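(S)-2-haloacid dehalogenase 4A (Burkholderia cepacia, PDB 2NO4) catalyses the hydrolytic dehalogenation of short-chain (S)-2-haloalkanoic acids to (R)-2-hydroxyalkanoic acids, releasing halide and inverting the configuration. Local coordinates at residues 48-53 with 96-101; 59-64 with 70-75. One frame throughout, in Å; residues are numbered along the deposited sequence.

Overall arrangement
The chain opens with strand 16-19 of the parallel Rossmann-like core sheet, just ahead of the nucleophile Asp-20. It then runs through a series of helices before returning to the sheet at strand 123-128. Helices 43-63, 70-84 and 90-102 belong to the cap of the HAD fold and carry both contacts. Helix 43-63 contributes to both. Interaction 2 closes the short connection after it, bringing 59-64 to 70-75 at the start of helix 70-84. Interaction 1 closes the longer loop from 48-53 to 96-101 on helix 90-102, so interaction 2 nests inside it. The two touch where Trp-50 NE1 meets Thr-74 O in a probable hydrogen bond, and where Met-98 packs on helix 70-84.

Interaction 1: residues 48-53 with 96-101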
loop_
_atom_site.group_PDB
_atom_site.type_symbol
_atom_site.label_atom_id
_atom_site.label_comp_id
_atom_site.label_asym_id
_atom_site.label_seq_id
_atom_site.Cartn_x
_atom_site.Cartn_y
_atom_site.Cartn_z
ATOM N N MET B 48 -13.032 3.676 3.104
ATOM C CA MET B 48 -12.035 2.636 2.861
ATOM C C MET B 48 -10.993 3.042 1.804
ATOM O O MET B 48 -9.808 2.773 1.964
ATOM C CB MET B 48 -12.691 1.343 2.435
ATOM C CG MET B 48 -13.622 0.739 3.485
ATOM S SD MET B 48 -14.452 -0.760 2.794
ATOM C CE MET B 48 -12.974 -1.673 2.341
ATOM N N LEU B 49 -11.430 3.663 0.718
ATOM C CA LEU B 49 -10.479 4.104 -0.326
ATOM C C LEU B 49 -9.573 5.227 0.162
ATOM O O LEU B 49 -8.375 5.203 -0.143
ATOM C CB LEU B 49 -11.200 4.550 -1.600
ATOM C CG LEU B 49 -10.324 4.944 -2.802
ATOM C CD1 LEU B 49 -9.368 3.838 -3.299
ATOM C CD2 LEU B 49 -11.279 5.351 -3.924
ATOM N N TRP B 50 -10.144 6.201 0.883
ATOM C CA TRP B 50 -9.346 7.281 1.464
ATOM C C TRP B 50 -8.184 6.689 2.291
ATOM O O TRP B 50 -7.014 7.037 2.102
ATOM C CB TRP B 50 -10.229 8.154 2.342
ATOM C CG TRP B 50 -9.577 9.392 2.946
ATOM C CD1 TRP B 50 -8.344 9.906 2.695
ATOM C CD2 TRP B 50 -10.204 10.257 3.877
ATOM N NE1 TRP B 50 -8.154 11.056 3.451
ATOM C CE2 TRP B 50 -9.306 11.304 4.154
ATOM C CE3 TRP B 50 -11.476 10.260 4.484
ATOM C CZ2 TRP B 50 -9.615 12.334 5.060
ATOM C CZ3 TRP B 50 -11.793 11.314 5.384
ATOM C CH2 TRP B 50 -10.859 12.329 5.640
ATOM N N ARG B 51 -8.537 5.806 3.223
ATOM C CA ARG B 51 -7.567 5.171 4.098
ATOM C C ARG B 51 -6.505 4.366 3.317
ATOM O O ARG B 51 -5.313 4.493 3.583
ATOM C CB ARG B 51 -8.316 4.281 5.136
ATOM C CG ARG B 51 -7.402 3.355 5.976
ATOM C CD ARG B 51 -6.514 4.149 6.897
ATOM N NE ARG B 51 -5.885 3.309 7.919
ATOM C CZ ARG B 51 -4.902 3.719 8.719
ATOM N NH1 ARG B 51 -4.426 4.945 8.608
ATOM N NH2 ARG B 51 -4.377 2.886 9.616
ATOM N N GLN B 52 -6.941 3.543 2.371
ATOM C CA GLN B 52 -6.052 2.705 1.579
ATOM C C GLN B 52 -5.044 3.545 0.778
ATOM O O GLN B 52 -3.848 3.206 0.731
ATOM C CB GLN B 52 -6.858 1.776 0.608
ATOM C CG GLN B 52 -5.938 0.793 -0.260
ATOM C CD GLN B 52 -5.289 1.441 -1.541
ATOM O OE1 GLN B 52 -5.935 2.253 -2.210
ATOM N NE2 GLN B 52 -4.032 1.025 -1.902
ATOM N N ARG B 53 -5.527 4.620 0.146
ATOM C CA ARG B 53 -4.653 5.458 -0.680
ATOM C C ARG B 53 -3.693 6.285 0.191
ATOM O O ARG B 53 -2.552 6.483 -0.196
ATOM C CB ARG B 53 -5.432 6.432 -1.583
ATOM C CG ARG B 53 -5.827 5.860 -2.922
ATOM C CD ARG B 53 -4.654 5.131 -3.636
ATOM N NE ARG B 53 -4.889 4.985 -5.082
ATOM C CZ ARG B 53 -5.594 3.995 -5.653
ATOM N NH1 ARG B 53 -5.747 3.973 -6.958
ATOM N NH2 ARG B 53 -6.187 3.037 -4.926
ATOM N N ARG B 96 -14.994 19.717 5.078
ATOM C CA ARG B 96 -15.641 19.025 6.202
ATOM C C ARG B 96 -14.890 17.776 6.652
ATOM O O ARG B 96 -14.690 17.533 7.854
ATOM C CB ARG B 96 -17.068 18.618 5.836
ATOM C CG ARG B 96 -18.091 19.744 5.986
ATOM C CD ARG B 96 -19.519 19.221 5.729
ATOM N NE ARG B 96 -20.035 18.546 6.927
ATOM C CZ ARG B 96 -20.899 19.102 7.778
ATOM N NH1 ARG B 96 -21.378 20.324 7.542
ATOM N NH2 ARG B 96 -21.300 18.430 8.858
ATOM N N LEU B 97 -14.477 16.975 5.682
ATOM C CA LEU B 97 -13.814 15.681 5.993
ATOM C C LEU B 97 -12.376 15.864 6.523
ATOM O O LEU B 97 -11.961 15.184 7.465
ATOM C CB LEU B 97 -13.906 14.742 4.790
ATOM C CG LEU B 97 -15.307 14.153 4.490
ATOM C CD1 LEU B 97 -15.262 13.254 3.254
ATOM C CD2 LEU B 97 -15.821 13.367 5.665
ATOM N N MET B 98 -11.643 16.820 5.951
ATOM C CA MET B 98 -10.315 17.206 6.474
ATOM C C MET B 98 -10.381 17.818 7.888
ATOM O O MET B 98 -9.531 17.515 8.730
ATOM C CB MET B 98 -9.593 18.144 5.490
ATOM C CG MET B 98 -9.192 17.494 4.147
ATOM S SD MET B 98 -8.159 15.992 4.276
ATOM C CE MET B 98 -6.558 16.644 4.801
ATOM N N SER B 99 -11.396 18.654 8.165
ATOM C CA SER B 99 -11.580 19.193 9.526
ATOM C C SER B 99 -11.888 18.100 10.511
ATOM O O SER B 99 -11.398 18.129 11.624
ATOM C CB SER B 99 -12.716 20.216 9.606
ATOM O OG SER B 99 -12.428 21.260 8.728
ATOM N N ALA B 100 -12.697 17.130 10.094
ATOM C CA ALA B 100 -13.014 16.007 10.954
ATOM C C ALA B 100 -11.779 15.159 11.224
ATOM O O ALA B 100 -11.590 14.668 12.326
ATOM C CB ALA B 100 -14.153 15.181 10.345
ATOM N N TYR B 101 -10.908 15.021 10.234
ATOM C CA TYR B 101 -9.707 14.233 10.376
ATOM C C TYR B 101 -8.743 14.910 11.344
ATOM O O TYR B 101 -8.028 14.258 12.112
ATOM C CB TYR B 101 -9.017 14.026 9.005
ATOM C CG TYR B 101 -8.205 12.741 8.992
ATOM C CD1 TYR B 101 -8.753 11.556 8.472
ATOM C CD2 TYR B 101 -6.912 12.687 9.554
ATOM C CE1 TYR B 101 -8.031 10.373 8.481
ATOM C CE2 TYR B 101 -6.199 11.502 9.582
ATOM C CZ TYR B 101 -6.775 10.355 9.039
ATOM O OH TYR B 101 -6.077 9.195 9.046
#
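Leu-97 O is approached by two groups. It accepts the helical hydrogen bond from Tyr-101 N at 3.0 Å, and the six-membered ring of Trp-50 comes to it edge-on, with CH2 3.6 Å from Leu-97 O. The contact joins helices 43-63 and 90-102 of the helical cap that HAD-family dehalogenases insert into their Rossmann-like core. The axes of the two segments stay 13.9 Å apart and cross at -63°, so the gap is filled by side chains. Trp-50 does most of the filling. CG is anti to the backbone N (chi1 -176°), and this sends the indole out from its helix to residues of the facing one. Its NE1 is taken by Thr-74 O of helix 70-84, which should fix the turn of the ring.

Three side chains of helix 90-102 meet the outer end of the indole. Leu-97 offers its CB, which lies 4.0 Å from Trp-50 CH2. Tyr-101 covers part of one indole face, and its CD1 lies 3.6 Å from Trp-50 CZ2. The two side chains run past each other in opposite directions, with the ring planes at 49° and the centroids 5.2 Å apart. This is an oblique aromatic pair. The contact is mostly apolar, and no hydrogen bond runs from one segment to the other.

The substrate site is close by. Arg-51, which binds the haloacid, directly follows Trp-50, and the Tyr-101 ring also meets that of Tyr-22, another substrate-binding residue. Gln-54 bonds to Arg-51 NH1 through OE1 and to Tyr-101 OH through NE2. The packing of Trp-50 and Tyr-101 thus lies beside the binding site. Met-98 is the third. Its chain bends at chi2 and chi3, and SD makes an oblique Met-aromatic contact, 4.0 Å from Trp-50 CZ2.

Interaction 2: residues 59-64 with 70-75; sequences WTRTLM and FWQLTD. With SO4 (sulfate ion), chain K.
Arg-61 and Gln-72 reach the same sulfate ion from two consecutive helices of the cap, 43-63 and 70-84, which a short connection joins. The ion probably comes from the crystallisation liquor. The polar bonds that link the two segments run through it and through Glu-76. Arg-61 grips it with two parallel N-H groups in a bidentate pair: NH1 gives to O3 of the sulfate at 2.9 Å, and NH2 gives to O4 at 2.9 Å. The sulfur lies in the guanidinium plane, at its edge, and both bonds are nearly straight. Gln-72 extends its chain fully beyond CG, and NE2 bonds to sulfate O1 at 2.9 Å with an N-H...O angle of 175°. Gln-66 bonds to both ion and arginine: its NE2 to the sulfate and its O to Arg-61 NH1. Glu-76 pairs with the same two side chains, through a salt bridge to Arg-61 NH2 and a hydrogen bond to Gln-72 NE2.

The apolar part is a close fit between Arg-61 and Leu-73. With CG anti to the carbonyl carbon (chi1 -82°) and the chain extended from CG to NE, the arginine slides past the leucine in the opposite direction. Leu-73 CD2 packs against the last part of this chain, 3.4 Å from Arg-61 CD and 3.2 Å from Arg-61 NE, which is tight. The leucine also touches Tyr-57 and Ser-58 of helix 43-63.

No hydrogen bond passes directly between 59-64 and 70-75. The segments meet by van der Waals contact, while their polar ends share an anion and Glu-76. When no sulfate is bound, the carboxylate would probably still balance the arginine charge.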
loop_
_atom_site.group_PDB
_atom_site.type_symbol
_atom_site.label_atom_id
_atom_site.label_comp_id
_atom_site.label_asym_id
_atom_site.label_seq_id
_atom_site.Cartn_x
_atom_site.Cartn_y
_atom_site.Cartn_z
ATOM N N TRP B 59 3.746 4.557 1.626
ATOM C CA TRP B 59 4.692 3.514 1.282
ATOM C C TRP B 59 5.406 3.802 -0.053
ATOM O O TRP B 59 6.624 3.724 -0.119
ATOM C CB TRP B 59 4.008 2.144 1.263
ATOM C CG TRP B 59 3.314 1.801 2.566
ATOM C CD1 TRP B 59 3.755 2.057 3.843
ATOM C CD2 TRP B 59 2.055 1.139 2.706
ATOM N NE1 TRP B 59 2.847 1.581 4.767
ATOM C CE2 TRP B 59 1.797 1.017 4.100
ATOM C CE3 TRP B 59 1.111 0.619 1.777
ATOM C CZ2 TRP B 59 0.627 0.425 4.601
ATOM C CZ3 TRP B 59 -0.052 0.030 2.277
ATOM C CH2 TRP B 59 -0.279 -0.075 3.673
ATOM N N THR B 60 4.657 4.138 -1.104
ATOM C CA THR B 60 5.260 4.245 -2.419
ATOM C C THR B 60 6.176 5.498 -2.511
ATOM O O THR B 60 7.202 5.444 -3.164
ATOM C CB THR B 60 4.215 4.245 -3.529
ATOM O OG1 THR B 60 3.354 5.358 -3.330
ATOM C CG2 THR B 60 3.375 2.911 -3.485
ATOM N N ARG B 61 5.769 6.598 -1.885
ATOM C CA ARG B 61 6.574 7.831 -1.875
ATOM C C ARG B 61 7.887 7.656 -1.131
ATOM O O ARG B 61 8.924 8.177 -1.550
ATOM C CB ARG B 61 5.792 8.973 -1.259
ATOM C CG ARG B 61 4.840 9.652 -2.229
ATOM C CD ARG B 61 4.015 10.663 -1.412
ATOM N NE ARG B 61 3.195 11.591 -2.217
ATOM C CZ ARG B 61 3.615 12.752 -2.725
ATOM N NH1 ARG B 61 4.905 13.109 -2.644
ATOM N NH2 ARG B 61 2.747 13.518 -3.367
ATOM N N THR B 62 7.887 6.879 -0.058
ATOM C CA THR B 62 9.197 6.577 0.523
ATOM C C THR B 62 10.071 5.682 -0.340
ATOM O O THR B 62 11.287 5.929 -0.470
ATOM C CB THR B 62 9.286 6.385 2.107
ATOM O OG1 THR B 62 10.117 5.270 2.500
ATOM C CG2 THR B 62 8.029 6.450 2.796
ATOM N N LEU B 63 9.443 4.697 -0.989
ATOM C CA LEU B 63 10.174 3.784 -1.903
ATOM C C LEU B 63 10.748 4.510 -3.103
ATOM O O LEU B 63 11.832 4.163 -3.550
ATOM C CB LEU B 63 9.278 2.624 -2.371
ATOM C CG LEU B 63 9.027 1.538 -1.306
ATOM C CD1 LEU B 63 7.959 0.568 -1.738
ATOM C CD2 LEU B 63 10.358 0.822 -0.945
ATOM N N MET B 64 10.019 5.485 -3.642
ATOM C CA MET B 64 10.532 6.231 -4.791
ATOM C C MET B 64 11.222 7.562 -4.389
ATOM O O MET B 64 11.554 8.377 -5.254
ATOM C CB MET B 64 9.444 6.474 -5.851
ATOM C CG MET B 64 8.370 7.517 -5.478
ATOM S SD MET B 64 7.101 7.804 -6.737
ATOM C CE MET B 64 5.914 6.467 -6.443
ATOM N N PHE B 70 2.209 13.870 6.067
ATOM C CA PHE B 70 1.065 12.964 6.136
ATOM C C PHE B 70 -0.223 13.690 5.882
ATOM O O PHE B 70 -1.141 13.147 5.252
ATOM C CB PHE B 70 1.051 12.206 7.449
ATOM C CG PHE B 70 0.322 10.876 7.397
ATOM C CD1 PHE B 70 0.720 9.875 6.508
ATOM C CD2 PHE B 70 -0.735 10.610 8.293
ATOM C CE1 PHE B 70 0.092 8.618 6.508
ATOM C CE2 PHE B 70 -1.377 9.363 8.292
ATOM C CZ PHE B 70 -0.932 8.356 7.380
ATOM N N TRP B 71 -0.288 14.944 6.337
ATOM C CA TRP B 71 -1.445 15.798 6.017
ATOM C C TRP B 71 -1.647 15.987 4.499
ATOM O O TRP B 71 -2.786 15.922 3.987
ATOM C CB TRP B 71 -1.330 17.153 6.735
ATOM C CG TRP B 71 -2.521 18.037 6.585
ATOM C CD1 TRP B 71 -2.594 19.168 5.824
ATOM C CD2 TRP B 71 -3.806 17.886 7.205
ATOM N NE1 TRP B 71 -3.850 19.732 5.924
ATOM C CE2 TRP B 71 -4.612 18.972 6.772
ATOM C CE3 TRP B 71 -4.362 16.944 8.084
ATOM C CZ2 TRP B 71 -5.946 19.150 7.201
ATOM C CZ3 TRP B 71 -5.694 17.128 8.516
ATOM C CH2 TRP B 71 -6.463 18.233 8.063
ATOM N N GLN B 72 -0.551 16.242 3.785
ATOM C CA GLN B 72 -0.636 16.390 2.332
ATOM C C GLN B 72 -1.130 15.086 1.706
ATOM O O GLN B 72 -1.972 15.101 0.830
ATOM C CB GLN B 72 0.704 16.800 1.714
ATOM C CG GLN B 72 0.628 17.070 0.185
ATOM C CD GLN B 72 1.949 17.518 -0.405
ATOM O OE1 GLN B 72 2.702 18.252 0.230
ATOM N NE2 GLN B 72 2.249 17.064 -1.620
ATOM N N LEU B 73 -0.584 13.965 2.138
ATOM C CA LEU B 73 -1.030 12.678 1.609
ATOM C C LEU B 73 -2.500 12.361 1.919
ATOM O O LEU B 73 -3.193 11.748 1.086
ATOM C CB LEU B 73 -0.171 11.529 2.165
ATOM C CG LEU B 73 1.341 11.666 1.940
ATOM C CD1 LEU B 73 2.056 10.353 2.247
ATOM C CD2 LEU B 73 1.740 12.281 0.572
ATOM N N THR B 74 -2.940 12.732 3.123
ATOM C CA THR B 74 -4.324 12.580 3.567
ATOM C C THR B 74 -5.254 13.375 2.631
ATOM O O THR B 74 -6.274 12.875 2.186
ATOM C CB THR B 74 -4.491 12.985 5.059
ATOM O OG1 THR B 74 -3.589 12.187 5.845
ATOM C CG2 THR B 74 -5.953 12.759 5.555
ATOM N N ASP B 75 -4.862 14.614 2.338
ATOM C CA ASP B 75 -5.564 15.512 1.429
ATOM C C ASP B 75 -5.637 14.925 -0.002
ATOM O O ASP B 75 -6.721 14.824 -0.594
ATOM C CB ASP B 75 -4.852 16.892 1.477
ATOM C CG ASP B 75 -5.626 17.990 0.762
ATOM O OD1 ASP B 75 -5.621 18.028 -0.479
ATOM O OD2 ASP B 75 -6.247 18.819 1.454
HETATM S S SO4 K . 4.964 16.686 -3.987
HETATM O O1 SO4 K . 4.739 17.645 -2.937
HETATM O O2 SO4 K . 5.506 17.341 -5.185
HETATM O O3 SO4 K . 5.927 15.690 -3.562
HETATM O O4 SO4 K . 3.639 16.092 -4.328
#